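Local structure of glycerate dehydrogenase related protein (3GVX) at the interface of chains A and B. The protein probably acts as an NAD(P)-dependent dehydrogenase of the D-2-hydroxyacid family, interconverting 2-hydroxy acids such as glycerate with their 2-oxo acids. Sequence-based numbering; all coordinates share one arbitrary frame. Chains: chain A/B, Glycerate dehydrogenase related protein.

Contact 1: the interface of chains A and B. Residues chain A 100-101, 103-104; chain B 91-92, 95, 101, 250-252.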
loop_
_atom_site.group_PDB
_atom_site.type_symbol
_atom_site.label_atom_id
_atom_site.label_comp_id
_atom_site.label_asym_id
_atom_site.label_seq_id
_atom_site.Cartn_x
_atom_site.Cartn_y
_atom_site.Cartn_z
ATOM N N ILE A 100 -11.631 -6.826 -3.131
ATOM C CA ILE A 100 -11.229 -7.895 -2.236
ATOM C C ILE A 100 -12.391 -8.580 -1.534
ATOM O O ILE A 100 -12.397 -9.796 -1.389
ATOM C CB ILE A 100 -10.236 -7.381 -1.169
ATOM C CG1 ILE A 100 -8.929 -6.946 -1.837
ATOM C CG2 ILE A 100 -10.003 -8.439 -0.103
ATOM C CD1 ILE A 100 -8.141 -8.053 -2.489
ATOM N N LEU A 101 -13.382 -7.814 -1.097
ATOM C CA LEU A 101 -14.509 -8.419 -0.396
ATOM C C LEU A 101 -15.394 -9.273 -1.281
ATOM O O LEU A 101 -15.697 -10.415 -0.960
ATOM C CB LEU A 101 -15.369 -7.350 0.283
ATOM C CG LEU A 101 -14.936 -6.801 1.643
ATOM C CD1 LEU A 101 -13.533 -6.180 1.563
ATOM C CD2 LEU A 101 -16.002 -5.798 2.094
ATOM N N ASN A 103 -14.770 -10.603 -4.258
ATOM C CA ASN A 103 -14.105 -11.785 -4.776
ATOM C C ASN A 103 -13.849 -12.844 -3.718
ATOM O O ASN A 103 -13.989 -14.027 -3.982
ATOM C CB ASN A 103 -12.802 -11.412 -5.490
ATOM C CG ASN A 103 -13.050 -10.638 -6.749
ATOM O OD1 ASN A 103 -14.170 -10.610 -7.254
ATOM N ND2 ASN A 103 -12.006 -10.000 -7.272
ATOM N N ASN A 104 -13.493 -12.414 -2.515
ATOM C CA ASN A 104 -13.234 -13.366 -1.453
ATOM C C ASN A 104 -14.468 -14.178 -1.160
ATOM O O ASN A 104 -14.386 -15.388 -0.995
ATOM C CB ASN A 104 -12.780 -12.691 -0.161
ATOM C CG ASN A 104 -12.637 -13.674 0.984
ATOM O OD1 ASN A 104 -13.354 -13.593 1.991
ATOM N ND2 ASN A 104 -11.704 -14.613 0.838
ATOM N N ALA B 91 -2.896 -5.331 -1.270
ATOM C CA ALA B 91 -4.326 -5.237 -1.010
ATOM C C ALA B 91 -4.790 -6.394 -0.116
ATOM O O ALA B 91 -5.581 -6.194 0.810
ATOM C CB ALA B 91 -5.110 -5.221 -2.325
ATOM N N LEU B 92 -4.279 -7.595 -0.379
ATOM C CA LEU B 92 -4.627 -8.767 0.435
ATOM C C LEU B 92 -4.022 -8.624 1.812
ATOM O O LEU B 92 -4.652 -8.855 2.839
ATOM C CB LEU B 92 -4.086 -10.037 -0.203
ATOM C CG LEU B 92 -4.838 -10.378 -1.472
ATOM C CD1 LEU B 92 -4.054 -11.403 -2.282
ATOM C CD2 LEU B 92 -6.243 -10.838 -1.085
ATOM N N ALA B 95 -5.782 -6.070 3.832
ATOM C CA ALA B 95 -7.153 -6.491 4.118
ATOM C C ALA B 95 -7.145 -7.270 5.417
ATOM O O ALA B 95 -7.973 -7.056 6.282
ATOM C CB ALA B 95 -7.706 -7.361 2.986
ATOM N N LEU B 101 -12.447 -7.007 6.373
ATOM C CA LEU B 101 -13.708 -7.738 6.171
ATOM C C LEU B 101 -14.580 -7.880 7.419
ATOM O O LEU B 101 -15.782 -7.627 7.390
ATOM C CB LEU B 101 -13.433 -9.134 5.610
ATOM C CG LEU B 101 -12.903 -9.396 4.197
ATOM C CD1 LEU B 101 -11.770 -8.448 3.836
ATOM C CD2 LEU B 101 -12.484 -10.873 4.142
ATOM N N ALA B 250 -8.134 -17.324 5.804
ATOM C CA ALA B 250 -7.659 -17.101 4.454
ATOM C C ALA B 250 -8.522 -16.064 3.757
ATOM O O ALA B 250 -9.685 -15.890 4.090
ATOM C CB ALA B 250 -7.673 -18.417 3.663
ATOM N N ILE B 251 -7.916 -15.357 2.813
ATOM C CA ILE B 251 -8.610 -14.375 2.002
ATOM C C ILE B 251 -8.122 -14.779 0.629
ATOM O O ILE B 251 -6.920 -14.925 0.391
ATOM C CB ILE B 251 -8.178 -12.927 2.280
ATOM C CG1 ILE B 251 -8.368 -12.588 3.756
ATOM C CG2 ILE B 251 -8.996 -11.983 1.419
ATOM C CD1 ILE B 251 -8.089 -11.145 4.090
ATOM N N LEU B 252 -9.060 -14.974 -0.277
ATOM C CA LEU B 252 -8.709 -15.447 -1.601
ATOM C C LEU B 252 -9.216 -14.594 -2.731
ATOM O O LEU B 252 -10.203 -13.871 -2.605
ATOM C CB LEU B 252 -9.259 -16.864 -1.797
ATOM C CG LEU B 252 -8.960 -17.898 -0.712
ATOM C CD1 LEU B 252 -9.852 -19.129 -0.919
ATOM C CD2 LEU B 252 -7.479 -18.262 -0.736
HETATM O O HOH W 1 -10.325 -11.201 -2.886
#

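Contact 2: the interface of chains A and B. Residues chain A 87-88, 91-92, 256; chain B 94, 98, 100, 103, 117.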
loop_
_atom_site.group_PDB
_atom_site.type_symbol
_atom_site.label_atom_id
_atom_site.label_comp_id
_atom_site.label_asym_id
_atom_site.label_seq_id
_atom_site.Cartn_x
_atom_site.Cartn_y
_atom_site.Cartn_z
ATOM N N GLU A 87 -1.585 3.691 6.678
ATOM C CA GLU A 87 -1.680 2.270 6.341
ATOM C C GLU A 87 -3.150 1.905 6.198
ATOM O O GLU A 87 -3.570 1.274 5.232
ATOM C CB GLU A 87 -1.014 1.376 7.404
ATOM C CG GLU A 87 0.503 1.445 7.405
ATOM C CD GLU A 87 1.163 0.336 8.242
ATOM O OE1 GLU A 87 0.458 -0.615 8.642
ATOM O OE2 GLU A 87 2.383 0.400 8.500
ATOM N N HIS A 88 -3.931 2.366 7.158
ATOM C CA HIS A 88 -5.356 2.094 7.165
ATOM C C HIS A 88 -6.106 2.669 5.983
ATOM O O HIS A 88 -6.970 2.005 5.426
ATOM C CB HIS A 88 -5.996 2.602 8.450
ATOM C CG HIS A 88 -7.336 2.013 8.708
ATOM N ND1 HIS A 88 -7.513 0.857 9.435
ATOM C CD2 HIS A 88 -8.573 2.393 8.299
ATOM C CE1 HIS A 88 -8.797 0.549 9.463
ATOM N NE2 HIS A 88 -9.459 1.464 8.784
ATOM N N ALA A 91 -5.459 0.558 3.145
ATOM C CA ALA A 91 -6.073 -0.766 3.236
ATOM C C ALA A 91 -7.512 -0.686 2.732
ATOM O O ALA A 91 -7.958 -1.550 1.991
ATOM C CB ALA A 91 -6.027 -1.282 4.661
ATOM N N LEU A 92 -8.220 0.379 3.107
ATOM C CA LEU A 92 -9.603 0.597 2.657
ATOM C C LEU A 92 -9.639 0.806 1.147
ATOM O O LEU A 92 -10.394 0.171 0.414
ATOM C CB LEU A 92 -10.223 1.830 3.336
ATOM C CG LEU A 92 -10.594 1.721 4.816
ATOM C CD1 LEU A 92 -11.202 3.043 5.285
ATOM C CD2 LEU A 92 -11.560 0.551 5.007
ATOM N N VAL A 256 -10.593 2.772 13.919
ATOM C CA VAL A 256 -9.391 2.115 14.418
ATOM C C VAL A 256 -8.136 2.404 13.591
ATOM O O VAL A 256 -7.128 1.697 13.704
ATOM C CB VAL A 256 -9.605 0.591 14.484
ATOM C CG1 VAL A 256 -10.665 0.241 15.536
ATOM C CG2 VAL A 256 -9.999 0.063 13.095
ATOM N N LEU B 94 -3.015 -5.925 3.473
ATOM C CA LEU B 94 -3.679 -4.923 4.304
ATOM C C LEU B 94 -5.116 -5.295 4.682
ATOM O O LEU B 94 -5.602 -4.892 5.726
ATOM C CB LEU B 94 -3.639 -3.557 3.609
ATOM C CG LEU B 94 -2.235 -2.959 3.514
ATOM C CD1 LEU B 94 -2.234 -1.805 2.518
ATOM C CD2 LEU B 94 -1.778 -2.515 4.897
ATOM N N LYS B 98 -5.617 -5.059 8.677
ATOM C CA LYS B 98 -6.564 -4.110 9.274
ATOM C C LYS B 98 -7.938 -4.712 9.564
ATOM O O LYS B 98 -8.903 -3.994 9.840
ATOM C CB LYS B 98 -6.719 -2.868 8.369
ATOM C CG LYS B 98 -5.397 -2.320 7.859
ATOM C CD LYS B 98 -4.460 -1.951 9.006
ATOM C CE LYS B 98 -3.122 -1.455 8.490
ATOM N NZ LYS B 98 -2.188 -1.033 9.574
ATOM N N ILE B 100 -10.122 -5.725 7.718
ATOM C CA ILE B 100 -11.090 -5.020 6.899
ATOM C C ILE B 100 -12.444 -5.727 6.742
ATOM O O ILE B 100 -13.481 -5.111 6.962
ATOM C CB ILE B 100 -10.500 -4.707 5.500
ATOM C CG1 ILE B 100 -9.335 -3.721 5.638
ATOM C CG2 ILE B 100 -11.584 -4.180 4.565
ATOM C CD1 ILE B 100 -9.717 -2.353 6.198
ATOM N N ASN B 103 -14.438 -6.124 10.345
ATOM C CA ASN B 103 -14.932 -4.846 10.846
ATOM C C ASN B 103 -16.051 -4.292 9.977
ATOM O O ASN B 103 -17.028 -3.765 10.478
ATOM C CB ASN B 103 -13.812 -3.804 10.932
ATOM C CG ASN B 103 -12.812 -4.110 12.011
ATOM O OD1 ASN B 103 -13.134 -4.766 12.996
ATOM N ND2 ASN B 103 -11.588 -3.616 11.843
ATOM N N THR B 117 -5.414 -3.540 15.200
ATOM C CA THR B 117 -5.005 -3.977 13.894
ATOM C C THR B 117 -3.524 -4.184 13.892
ATOM O O THR B 117 -2.824 -3.807 14.830
ATOM C CB THR B 117 -5.380 -2.957 12.807
ATOM O OG1 THR B 117 -4.855 -1.679 13.161
ATOM C CG2 THR B 117 -6.890 -2.869 12.641
#

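Contact 1: the interface of chains A and B
Helix 100-108 of chain A meets three elements of chain B: helix 79-97 through B:Ala91, B:Leu92 and B:Ala95, helix 100-108 through B:Leu101, and strand 250-252. A:Ile100, at the start of its helix, points its two branches at different partners. CG1 stands anti to the carbonyl carbon (chi1 -66°) and carries CD1 to B:Leu92, whose CD2 lies 3.7 Å from A:Ile100 CD1; the two side chains cross obliquely, with the methyl of B:Ala91 alongside. The other branch, CG2, touches both B:Ala95 CB and B:Ile251 CG2, about 4.0 Å from each, and the isoleucine of the strand crosses it almost at a right angle. At the next residue, A:Leu101 and B:Leu101 run past each other in opposite directions, CD1 to CD1 at 3.7 Å, as expected of a self-pair beside the two-fold axis.

A:Asn104 supplies the polar end. With CG anti to the backbone N (chi1 175°), its amide reaches the strand and lies across B:Ile251. The atom modelled as A:Asn104 ND2 is 2.9 Å from the backbone N of B:Leu252. Both would be donors, so the amide is perhaps turned over in the model; with its oxygen at this place it could accept the backbone N-H. The other end of the amide, modelled as OD1, rests 3.6 Å from B:Leu101 CD2. An alanine here would probably leave the backbone N of B:Leu252 without this side-chain partner and open a gap beside B:Leu101 and B:Ile251. A water adds a bridge between main chains, 2.9 Å from A:Ile100 O and 2.7 Å from B:Leu252 O. Together, the apolar helix packing and the polar tie to the strand join the two subunits and probably help to hold the dimer in register.

Contact 2: the interface of chains A and B
This helix-to-helix interface, apolar at its centre and closed at one edge by a salt bridge between B:Lys98 and A:Glu87, helps to join the two copies in what is probably the biological dimer. B:Lys98 bends at chi2 (-58°) and is extended beyond, which lays its aliphatic chain along helix 78-97 of chain A and brings the ammonium to the carboxylate. B:Lys98 NZ donates to A:Glu87 OE1 at 2.8 Å, on the anti side of that oxygen and 23° out of the carboxylate plane. The lysine crosses the glutamate nearly at a right angle, its CE 3.7 Å from A:Glu87 CB.

Nearer its base the same lysine runs past the ring of A:His88, with CB 4.0 Å from A:His88 ND1. The methyl of A:Ala91 is tightly packed: its CB lies 3.4 Å from B:Lys98 CG and 3.5 Å from B:Leu94 CB. Beyond it, B:Ile100 sends CD1 tip to tip against A:Leu92 CD2 at 3.6 Å. A:Val256 borders the patch, loosely facing B:Asn103 and B:Thr117.

In the fold, helix 78-97 of chain A packs against the end of helix 79-97 of chain B, the turn after it and the start of helix 100-108. A:Val256 directly follows the family's catalytic histidine.

Contact 1 and contact 2 lie side by side in one two-fold symmetric interface, their C-alpha centres about 12 Å apart. Both use the long helix ending at residue 97 and helix 100-108, with the roles of the chains exchanged: the isoleucine at position 100 enters from chain A in contact 1 and from chain B in contact 2, each time facing residues 91 and 92 of the partner. By the two-fold symmetry each contact recurs with the chains exchanged, apart from the leucine self-pair, its own twin. Because strand 250-252 and A:Val256 lie close in sequence to the catalytic histidine, subunit pairing may also steady that part of the active site.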